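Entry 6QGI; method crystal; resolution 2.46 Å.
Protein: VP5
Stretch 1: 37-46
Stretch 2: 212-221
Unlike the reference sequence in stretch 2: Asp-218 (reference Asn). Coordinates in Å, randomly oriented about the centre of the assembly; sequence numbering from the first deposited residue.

Stretch 1 37-46: ADALKQQVYQ
Stretch 2 (212-221) TVQYDGDSLV

A helix packs across one side of a two-stranded beta hairpin, and two tyrosines, one from each partner, form the centre of the contact. Stretch 1, residues 37-46, is helical throughout, with phi/psi near -65/-43, and the helix continues later in the chain. Its backbone bonds run from residue i+4 to residue i, for example Gln-42 N to Asp-38 O at 2.9 Å and Val-44 N to Leu-40 O at 2.8 Å. The bond from Lys-41 N to Ala-37 O, at 3.3 Å, is weak.

Stretch 2 forms strands 212-215 and 218-221, joined by a type I' turn from Tyr-215 to Asp-218. Asp-216 has phi/psi 51/42 and Gly-217 87/-17. At the Gly-217 angles a CB would be jammed against the carbonyl O of Asp-216, so the backbone itself calls for glycine. The strands pair through Val-213 N to Leu-220 O and Leu-220 N to Val-213 O, both 2.8 Å. Nearer the turn, Tyr-215 N bonds Asp-218 O at 2.8 Å and Asp-218 N bonds Tyr-215 O at 3.0 Å. Ser-219 OG adds a bond to Val-213 O at 3.1 Å, with chi1 t.

The helix axis comes within 7.7 Å of the first strand, and their directions differ by 137°. It lies 10.1 Å from the second strand, at 39°. The register is set by Lys-41 CA to Tyr-215 CA at 6.1 Å and Tyr-45 CA to Val-213 CA at 5.9 Å. The contact buries 507 Å² in all.

Val-213, Tyr-215, Asp-218 and Leu-220 point their CA-to-CB bonds toward the helix; Gln-214 and Ser-219 point away. This is the alternation expected of strands.

Tyr-215 has chi1 t (171°) and chi2 74°. Its ring lies against the helix backbone: Gln-42 CA sits 3.7 Å from the centroid of the Tyr-215 ring, only 3° off the normal, a CH-pi contact. The ring reaches back toward the start of the helix, where Tyr-215 OH donates a hydrogen bond to Asp-38 OD2 at 3.1 Å. Asp-38 has chi1 t, and its end comes nearer the hairpin although its CA-to-CB bond points sideways. Lys-41 CB lies 3.7 Å from Tyr-215 CD1, but the end of the lysine leads away.

Tyr-45 has chi1 t (-178°) and chi2 81°. Its CB meets Tyr-215 CB at 3.6 Å, and its ring extends across to the second strand. Leu-220 CD2 covers one face of the Tyr-45 ring, 4.2 Å from its centroid; Leu-220 has chi1 and chi2 both p. Tyr-45 OH lies 3.4 Å from Asp-218 CB. A water links the partners, 2.7 Å from Tyr-45 OH and donating to Ser-219 O at 3.1 Å.

Val-213, chi1 t, fits beneath the helix, with its CG1 3.6 Å from Tyr-45 CA and 3.9 Å from Val-44 CG1. Val-44 also has chi1 t.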

# COMPACT_ATOMS: atom_id res chain seq x y z
N ALA A 37 14.19 -2.68 29.81
CA ALA A 37 14.13 -1.28 29.38
C ALA A 37 14.44 -1.12 27.88
O ALA A 37 13.60 -0.59 27.15
CB ALA A 37 15.10 -0.44 30.21
N ASP A 38 15.58 -1.66 27.40
CA ASP A 38 15.99 -1.57 25.99
C ASP A 38 15.01 -2.27 25.03
O ASP A 38 14.64 -1.68 24.01
CB ASP A 38 17.41 -2.13 25.79
CG ASP A 38 18.02 -1.79 24.44
OD1 ASP A 38 18.31 -0.60 24.21
OD2 ASP A 38 18.19 -2.72 23.62
N ALA A 39 14.59 -3.51 25.36
CA ALA A 39 13.65 -4.32 24.58
C ALA A 39 12.33 -3.61 24.35
O ALA A 39 11.81 -3.68 23.24
CB ALA A 39 13.41 -5.66 25.26
N LEU A 40 11.79 -2.91 25.38
CA LEU A 40 10.53 -2.17 25.23
C LEU A 40 10.70 -1.02 24.24
O LEU A 40 9.87 -0.86 23.36
CB LEU A 40 9.99 -1.64 26.58
CG LEU A 40 8.66 -0.86 26.52
CD1 LEU A 40 7.53 -1.72 26.00
CD2 LEU A 40 8.31 -0.27 27.86
N LYS A 41 11.80 -0.27 24.35
CA LYS A 41 12.14 0.84 23.47
C LYS A 41 12.26 0.35 22.02
O LYS A 41 11.78 1.02 21.09
CB LYS A 41 13.43 1.52 23.94
CG LYS A 41 13.32 2.15 25.33
CD LYS A 41 14.43 3.15 25.63
CE LYS A 41 15.59 2.52 26.37
NZ LYS A 41 16.68 3.51 26.59
N GLN A 42 12.88 -0.83 21.84
CA GLN A 42 13.09 -1.52 20.58
C GLN A 42 11.76 -1.99 19.99
O GLN A 42 11.50 -1.74 18.81
CB GLN A 42 14.04 -2.72 20.81
CG GLN A 42 14.21 -3.63 19.60
CD GLN A 42 15.54 -4.33 19.57
OE1 GLN A 42 16.37 -4.07 18.69
NE2 GLN A 42 15.78 -5.24 20.51
N GLN A 43 10.95 -2.68 20.80
CA GLN A 43 9.66 -3.23 20.39
C GLN A 43 8.62 -2.15 20.13
O GLN A 43 7.78 -2.35 19.26
CB GLN A 43 9.14 -4.24 21.41
CG GLN A 43 9.84 -5.59 21.29
CD GLN A 43 9.18 -6.71 22.05
OE1 GLN A 43 7.96 -6.74 22.26
NE2 GLN A 43 9.97 -7.67 22.46
N VAL A 44 8.68 -1.00 20.85
CA VAL A 44 7.79 0.15 20.61
C VAL A 44 8.13 0.73 19.22
O VAL A 44 7.23 1.04 18.44
CB VAL A 44 7.88 1.23 21.75
CG1 VAL A 44 7.29 2.57 21.31
CG2 VAL A 44 7.21 0.74 23.03
N TYR A 45 9.44 0.82 18.91
CA TYR A 45 9.96 1.32 17.64
C TYR A 45 9.55 0.39 16.51
O TYR A 45 9.12 0.87 15.47
CB TYR A 45 11.50 1.48 17.70
CG TYR A 45 12.12 2.04 16.43
CD1 TYR A 45 12.11 3.41 16.18
CD2 TYR A 45 12.70 1.20 15.49
CE1 TYR A 45 12.68 3.93 15.02
CE2 TYR A 45 13.28 1.71 14.33
CZ TYR A 45 13.26 3.08 14.09
OH TYR A 45 13.82 3.58 12.95
N GLN A 46 9.65 -0.93 16.74
CA GLN A 46 9.29 -1.97 15.77
C GLN A 46 7.77 -1.99 15.54
O GLN A 46 7.34 -2.10 14.39
CB GLN A 46 9.80 -3.34 16.23
CG GLN A 46 11.26 -3.56 15.86
CD GLN A 46 12.05 -4.46 16.79
OE1 GLN A 46 11.56 -4.95 17.82
NE2 GLN A 46 13.31 -4.68 16.45
N THR A 212 6.48 10.89 17.23
CA THR A 212 7.80 10.54 16.73
C THR A 212 8.37 9.49 17.67
O THR A 212 8.64 9.77 18.83
CB THR A 212 8.66 11.80 16.58
OG1 THR A 212 8.08 12.62 15.57
CG2 THR A 212 10.10 11.50 16.22
N VAL A 213 8.49 8.25 17.17
CA VAL A 213 9.04 7.14 17.95
C VAL A 213 10.53 7.06 17.68
O VAL A 213 10.94 6.99 16.52
CB VAL A 213 8.32 5.80 17.69
CG1 VAL A 213 8.93 4.68 18.52
CG2 VAL A 213 6.83 5.91 17.99
N GLN A 214 11.33 7.09 18.74
CA GLN A 214 12.78 7.02 18.63
C GLN A 214 13.36 5.82 19.38
O GLN A 214 12.84 5.43 20.42
CB GLN A 214 13.41 8.34 19.13
CG GLN A 214 13.10 8.70 20.59
CD GLN A 214 13.76 9.98 21.03
OE1 GLN A 214 14.01 10.90 20.23
NE2 GLN A 214 14.04 10.09 22.32
N TYR A 215 14.44 5.24 18.83
CA TYR A 215 15.22 4.14 19.40
C TYR A 215 16.60 4.06 18.72
O TYR A 215 16.69 4.00 17.49
CB TYR A 215 14.49 2.78 19.32
CG TYR A 215 15.35 1.59 19.69
CD1 TYR A 215 15.68 1.33 21.02
CD2 TYR A 215 15.83 0.72 18.72
CE1 TYR A 215 16.50 0.25 21.36
CE2 TYR A 215 16.64 -0.37 19.05
CZ TYR A 215 16.97 -0.60 20.37
OH TYR A 215 17.77 -1.67 20.70
N ASP A 216 17.65 4.04 19.55
CA ASP A 216 19.07 3.87 19.18
C ASP A 216 19.55 4.83 18.07
O ASP A 216 20.29 4.43 17.17
CB ASP A 216 19.32 2.39 18.78
CG ASP A 216 20.76 1.92 18.83
OD1 ASP A 216 21.51 2.41 19.71
OD2 ASP A 216 21.13 1.07 18.00
N GLY A 217 19.13 6.10 18.16
CA GLY A 217 19.50 7.13 17.20
C GLY A 217 18.61 7.23 15.98
O GLY A 217 18.65 8.24 15.26
N ASP A 218 17.80 6.18 15.72
CA ASP A 218 16.84 6.13 14.61
C ASP A 218 15.47 6.46 15.14
O ASP A 218 15.11 6.07 16.25
CB ASP A 218 16.85 4.76 13.91
CG ASP A 218 18.25 4.22 13.67
OD1 ASP A 218 19.01 4.87 12.91
OD2 ASP A 218 18.58 3.18 14.27
N SER A 219 14.71 7.21 14.36
CA SER A 219 13.40 7.69 14.73
C SER A 219 12.44 7.64 13.55
O SER A 219 12.88 7.54 12.40
CB SER A 219 13.52 9.12 15.26
OG SER A 219 12.26 9.66 15.62
N LEU A 220 11.12 7.70 13.82
CA LEU A 220 10.13 7.70 12.75
C LEU A 220 8.84 8.39 13.17
O LEU A 220 8.46 8.34 14.34
CB LEU A 220 9.83 6.28 12.22
CG LEU A 220 9.24 5.25 13.19
CD1 LEU A 220 7.72 5.34 13.24
CD2 LEU A 220 9.61 3.87 12.75
N VAL A 221 8.16 9.00 12.20
CA VAL A 221 6.87 9.64 12.38
C VAL A 221 5.82 8.72 11.76
O VAL A 221 6.03 8.16 10.68
CB VAL A 221 6.80 11.08 11.79
CG1 VAL A 221 5.51 11.79 12.22
CG2 VAL A 221 8.00 11.89 12.22
O HOH W 1 14.52 5.28 11.04